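Local coordinates for protein hepatocyte growth factor-regulated tyrosine kinase substrate (Drosophila melanogaster, PDB 1DVP) that is essential for endosome membrane invagination and multivesicular body formation, binds ubiquitin and phosphatidylinositol, and promotes degradation of activated tyrosine kinase receptors, at residues P24-I29 and L66-K71; K49-P54 and C87-S92. All coordinates share one frame; numbering follows the deposited sequence.

Both interactions join helices of the VHS domain that are not neighbours in sequence. Interaction 1 pairs helix 23-34 with helix 56-72. Interaction 2 pairs the end of helix 40-51 with helix 84-96. Their centres lie about 18 Å apart. Interaction 1 is the more deeply buried: all four of its touching residues are shielded. The centre of interaction 2 lies farther from that of the chain (about 18 Å, against about 8 Å for interaction 1), and it includes the partly exposed Met89. The chemistry differs too, with isoleucine methyls and a serine in one, and methionines and a phenylalanine in the other. The two meet where Leu66 CD1 packs on Phe90 CZ at 3.8 Å.

Interaction 1: residues P24-I29 and L66-K71; sequences PSILLI and LESIVK
Ile26 and Ile29, one turn apart on helix 23-34, face Ser68 and Ile69 on helix 56-72. The backbones come close at the serine, where the CA atoms of Ile26 and Ser68 are 7.4 Å apart. The side chain of Ser68 can be followed outward. Ser68 CB lies 3.6 Å from Ile26 CG2. Ser68 OG, the next atom, is 3.5 Å from the same Ile26 CG2, which therefore sits alongside the CB-OG bond and touches both ends of it. This is a van der Waals contact. The polar need of the hydroxyl is met within its own helix, by a hydrogen bond to Leu64 O one turn earlier. That bond fits a torsion with OG opposite the carbonyl carbon and beside the backbone N (chi1 -61°). The buried oxygen is thus satisfied while its flank packs on a methyl.

These helices belong to the VHS domain, whose eight helices, as in other VHS domains, wind into a right-handed superhelix. Helix 40-51 lies between the two in sequence.

Further along, Ile29 CG2 and Ile69 CG2 meet at 3.9 Å, and the two side chains cross obliquely. In Ile69, CG1 takes the position between the backbone N and the carbonyl carbon (chi1 64°). This leaves CG2, opposite the carbonyl carbon, as the branch that meets Ile29. Ile69 also packs on Cys30 and Ile33 of helix 23-34, and Ile29 reaches Phe6 and Asn9 of helix 5-14. Elsewhere on helix 23-34, Leu27 and Leu28 pack on Phe173 and Thr174 of the second subunit, both in its FYVE finger.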
loop_
_atom_site.group_PDB
_atom_site.type_symbol
_atom_site.label_atom_id
_atom_site.label_comp_id
_atom_site.label_asym_id
_atom_site.label_seq_id
_atom_site.Cartn_x
_atom_site.Cartn_y
_atom_site.Cartn_z
ATOM N N PRO A 24 -5.438 10.127 -18.580
ATOM C CA PRO A 24 -4.407 9.320 -19.246
ATOM C C PRO A 24 -3.614 10.135 -20.287
ATOM O O PRO A 24 -2.390 10.041 -20.327
ATOM C CB PRO A 24 -5.216 8.175 -19.888
ATOM C CG PRO A 24 -6.333 7.971 -18.861
ATOM C CD PRO A 24 -6.738 9.430 -18.564
ATOM N N SER A 25 -4.282 10.942 -21.097
ATOM C CA SER A 25 -3.588 11.767 -22.119
ATOM C C SER A 25 -2.820 12.905 -21.443
ATOM O O SER A 25 -1.749 13.318 -21.886
ATOM C CB SER A 25 -4.577 12.402 -23.134
ATOM O OG SER A 25 -5.272 11.416 -23.905
ATOM N N ILE A 26 -3.377 13.437 -20.366
ATOM C CA ILE A 26 -2.697 14.519 -19.684
ATOM C C ILE A 26 -1.369 14.039 -19.025
ATOM O O ILE A 26 -0.341 14.751 -19.060
ATOM C CB ILE A 26 -3.636 15.171 -18.635
ATOM C CG1 ILE A 26 -4.764 15.942 -19.370
ATOM C CG2 ILE A 26 -2.840 16.105 -17.755
ATOM C CD1 ILE A 26 -5.945 16.446 -18.441
ATOM N N LEU A 27 -1.415 12.853 -18.426
ATOM C CA LEU A 27 -0.263 12.260 -17.790
ATOM C C LEU A 27 0.782 11.921 -18.890
ATOM O O LEU A 27 1.995 12.044 -18.669
ATOM C CB LEU A 27 -0.701 11.023 -16.963
ATOM C CG LEU A 27 -1.616 11.431 -15.765
ATOM C CD1 LEU A 27 -2.015 10.219 -14.943
ATOM C CD2 LEU A 27 -0.891 12.500 -14.886
ATOM N N LEU A 28 0.307 11.493 -20.066
ATOM C CA LEU A 28 1.212 11.215 -21.208
ATOM C C LEU A 28 1.927 12.536 -21.627
ATOM O O LEU A 28 3.136 12.536 -21.918
ATOM C CB LEU A 28 0.411 10.650 -22.399
ATOM C CG LEU A 28 0.126 9.146 -22.451
ATOM C CD1 LEU A 28 -0.767 8.808 -23.664
ATOM C CD2 LEU A 28 1.518 8.358 -22.605
ATOM N N ILE A 29 1.191 13.645 -21.668
ATOM C CA ILE A 29 1.768 14.942 -22.011
ATOM C C ILE A 29 2.880 15.285 -21.003
ATOM O O ILE A 29 3.985 15.603 -21.402
ATOM C CB ILE A 29 0.671 16.071 -22.078
ATOM C CG1 ILE A 29 -0.140 15.903 -23.365
ATOM C CG2 ILE A 29 1.332 17.508 -22.060
ATOM C CD1 ILE A 29 -1.320 16.784 -23.474
ATOM N N LEU A 66 -2.504 22.869 -18.749
ATOM C CA LEU A 66 -1.508 23.826 -18.282
ATOM C C LEU A 66 -1.220 23.682 -16.783
ATOM O O LEU A 66 -0.079 23.689 -16.365
ATOM C CB LEU A 66 -2.004 25.248 -18.580
ATOM C CG LEU A 66 -0.958 26.318 -18.958
ATOM C CD1 LEU A 66 -1.598 27.690 -18.653
ATOM C CD2 LEU A 66 0.390 26.145 -18.222
ATOM N N GLU A 67 -2.255 23.549 -15.972
ATOM C CA GLU A 67 -2.082 23.384 -14.537
ATOM C C GLU A 67 -1.201 22.155 -14.248
ATOM O O GLU A 67 -0.328 22.179 -13.375
ATOM C CB GLU A 67 -3.444 23.220 -13.889
ATOM C CG GLU A 67 -3.447 22.912 -12.374
ATOM C CD GLU A 67 -4.884 22.699 -11.878
ATOM O OE1 GLU A 67 -5.813 22.896 -12.713
ATOM O OE2 GLU A 67 -5.097 22.338 -10.697
ATOM N N SER A 68 -1.449 21.091 -15.010
ATOM C CA SER A 68 -0.733 19.834 -14.859
ATOM C C SER A 68 0.729 19.862 -15.223
ATOM O O SER A 68 1.528 19.257 -14.515
ATOM C CB SER A 68 -1.419 18.722 -15.668
ATOM O OG SER A 68 -2.722 18.539 -15.200
ATOM N N ILE A 69 1.102 20.518 -16.317
ATOM C CA ILE A 69 2.530 20.515 -16.638
ATOM C C ILE A 69 3.305 21.447 -15.699
ATOM O O ILE A 69 4.466 21.202 -15.389
ATOM C CB ILE A 69 2.810 20.865 -18.152
ATOM C CG1 ILE A 69 2.361 22.294 -18.486
ATOM C CG2 ILE A 69 2.053 19.887 -19.055
ATOM C CD1 ILE A 69 2.876 22.776 -19.875
ATOM N N VAL A 70 2.646 22.503 -15.220
ATOM C CA VAL A 70 3.306 23.417 -14.310
ATOM C C VAL A 70 3.520 22.628 -13.053
ATOM O O VAL A 70 4.558 22.711 -12.397
ATOM C CB VAL A 70 2.431 24.665 -13.979
ATOM C CG1 VAL A 70 2.977 25.389 -12.692
ATOM C CG2 VAL A 70 2.470 25.631 -15.138
ATOM N N LYS A 71 2.523 21.848 -12.684
ATOM C CA LYS A 71 2.664 21.068 -11.482
ATOM C C LYS A 71 3.591 19.824 -11.590
ATOM O O LYS A 71 4.302 19.485 -10.623
ATOM C CB LYS A 71 1.293 20.632 -11.001
ATOM C CG LYS A 71 1.341 19.762 -9.796
ATOM C CD LYS A 71 0.031 19.792 -9.091
ATOM C CE LYS A 71 -0.751 18.530 -9.405
ATOM N NZ LYS A 71 -2.057 18.577 -8.676
#

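Interaction 2: residues K49-P54 and C87-S92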
loop_
_atom_site.group_PDB
_atom_site.type_symbol
_atom_site.label_atom_id
_atom_site.label_comp_id
_atom_site.label_asym_id
_atom_site.label_seq_id
_atom_site.Cartn_x
_atom_site.Cartn_y
_atom_site.Cartn_z
ATOM N N LYS A 49 -2.682 27.886 -28.160
ATOM C CA LYS A 49 -3.675 27.811 -29.226
ATOM C C LYS A 49 -4.971 27.156 -28.769
ATOM O O LYS A 49 -6.065 27.572 -29.169
ATOM C CB LYS A 49 -3.111 27.059 -30.406
ATOM C CG LYS A 49 -1.917 27.770 -30.991
ATOM C CD LYS A 49 -1.352 27.049 -32.181
ATOM C CE LYS A 49 -0.142 27.803 -32.731
ATOM N NZ LYS A 49 0.441 27.087 -33.913
ATOM N N LYS A 50 -4.847 26.140 -27.920
ATOM C CA LYS A 50 -6.014 25.439 -27.409
ATOM C C LYS A 50 -6.736 26.326 -26.394
ATOM O O LYS A 50 -7.954 26.237 -26.254
ATOM C CB LYS A 50 -5.623 24.097 -26.786
ATOM C CG LYS A 50 -5.107 23.080 -27.784
ATOM C CD LYS A 50 -6.158 22.623 -28.802
ATOM C CE LYS A 50 -5.507 21.664 -29.792
ATOM N NZ LYS A 50 -6.390 21.287 -30.943
ATOM N N MET A 51 -5.984 27.175 -25.692
ATOM C CA MET A 51 -6.599 28.101 -24.747
ATOM C C MET A 51 -7.533 29.006 -25.555
ATOM O O MET A 51 -8.637 29.342 -25.105
ATOM C CB MET A 51 -5.544 28.956 -24.039
ATOM C CG MET A 51 -4.797 28.247 -22.900
ATOM S SD MET A 51 -3.371 29.213 -22.271
ATOM C CE MET A 51 -4.298 30.710 -21.587
ATOM N N ASN A 52 -7.095 29.362 -26.764
ATOM C CA ASN A 52 -7.885 30.228 -27.637
ATOM C C ASN A 52 -8.915 29.493 -28.491
ATOM O O ASN A 52 -9.369 30.017 -29.534
ATOM C CB ASN A 52 -6.975 31.065 -28.548
ATOM C CG ASN A 52 -6.055 32.020 -27.764
ATOM O OD1 ASN A 52 -6.487 32.728 -26.860
ATOM N ND2 ASN A 52 -4.786 32.040 -28.131
ATOM N N SER A 53 -9.291 28.285 -28.069
ATOM C CA SER A 53 -10.295 27.527 -28.802
ATOM C C SER A 53 -11.645 28.210 -28.570
ATOM O O SER A 53 -11.935 28.672 -27.461
ATOM C CB SER A 53 -10.385 26.102 -28.290
ATOM O OG SER A 53 -11.328 25.365 -29.056
ATOM N N PRO A 54 -12.470 28.305 -29.619
ATOM C CA PRO A 54 -13.785 28.939 -29.497
ATOM C C PRO A 54 -14.719 28.119 -28.636
ATOM O O PRO A 54 -15.768 28.588 -28.229
ATOM C CB PRO A 54 -14.276 29.013 -30.932
ATOM C CG PRO A 54 -12.971 29.041 -31.734
ATOM C CD PRO A 54 -12.114 28.064 -31.025
ATOM N N CYS A 87 2.350 36.301 -18.064
ATOM C CA CYS A 87 1.470 36.599 -16.948
ATOM C C CYS A 87 0.504 37.697 -17.342
ATOM O O CYS A 87 -0.645 37.723 -16.900
ATOM C CB CYS A 87 2.281 37.025 -15.729
ATOM S SG CYS A 87 3.285 35.694 -15.073
ATOM N N GLU A 88 0.981 38.609 -18.181
ATOM C CA GLU A 88 0.150 39.704 -18.645
ATOM C C GLU A 88 -0.852 39.150 -19.639
ATOM O O GLU A 88 -2.012 39.560 -19.654
ATOM C CB GLU A 88 1.023 40.778 -19.272
ATOM C CG GLU A 88 1.752 41.627 -18.236
ATOM C CD GLU A 88 2.665 42.659 -18.866
ATOM O OE1 GLU A 88 3.869 42.373 -19.063
ATOM O OE2 GLU A 88 2.171 43.761 -19.187
ATOM N N MET A 89 -0.397 38.198 -20.451
ATOM C CA MET A 89 -1.257 37.534 -21.436
ATOM C C MET A 89 -2.366 36.827 -20.656
ATOM O O MET A 89 -3.546 36.915 -20.991
ATOM C CB MET A 89 -0.477 36.479 -22.233
ATOM C CG MET A 89 -0.715 35.026 -21.739
ATOM S SD MET A 89 -2.085 34.030 -22.539
ATOM C CE MET A 89 -1.007 32.948 -23.516
ATOM N N PHE A 90 -1.972 36.120 -19.607
ATOM C CA PHE A 90 -2.945 35.412 -18.821
ATOM C C PHE A 90 -3.995 36.392 -18.401
ATOM O O PHE A 90 -5.191 36.093 -18.363
ATOM C CB PHE A 90 -2.270 34.780 -17.613
ATOM C CG PHE A 90 -1.490 33.547 -17.953
ATOM C CD1 PHE A 90 -0.374 33.182 -17.213
ATOM C CD2 PHE A 90 -1.885 32.733 -19.015
ATOM C CE1 PHE A 90 0.341 32.010 -17.528
ATOM C CE2 PHE A 90 -1.183 31.583 -19.330
ATOM C CZ PHE A 90 -0.067 31.219 -18.584
ATOM N N SER A 91 -3.541 37.597 -18.117
ATOM C CA SER A 91 -4.465 38.610 -17.671
ATOM C C SER A 91 -5.446 39.040 -18.743
ATOM O O SER A 91 -6.668 38.990 -18.529
ATOM C CB SER A 91 -3.711 39.816 -17.158
ATOM O OG SER A 91 -4.604 40.569 -16.376
ATOM N N SER A 92 -4.930 39.464 -19.893
ATOM C CA SER A 92 -5.826 39.904 -20.950
ATOM C C SER A 92 -6.716 38.774 -21.389
ATOM O O SER A 92 -7.874 38.988 -21.729
ATOM C CB SER A 92 -5.058 40.457 -22.152
ATOM O OG SER A 92 -3.750 39.920 -22.241
#
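The CE methyl of Met51 meets both Phe90 and Met89. Met51 CE comes to the edge of the Phe90 ring, near its plane, 3.9 Å from Phe90 CE2. The two side chains cross at about a right angle. The Met89 SD lies 4.1 Å from Met51 CE. Reach matters here, because the nearest CA atoms, those of Met51 and Phe90, are 10.1 Å apart. Met51 is extended through chi2 and then bends at its last torsion (chi3 64°), which turns the methyl out of the line of the chain. Met89 is less regular. All three of its torsions are off the staggered values (chi1 100°), and the chain bends at chi2 and chi3, with SD as the atom that meets Met51 CE. The CB of Phe90 points away from residues 49-54. Its CG, opposite the carbonyl carbon and beside the backbone N (chi1 -76°), still leaves the ring edge within contact of Met51 CE.

The contact joins two helices of the VHS superhelix, and helix 56-72 packs beside both: Met51 touches its Ser62 and Phe90 its Leu66. Phe90 also touches Phe44 of helix 40-51. On helix 84-96, Cys87 and Ser91 pack on helix 125-135.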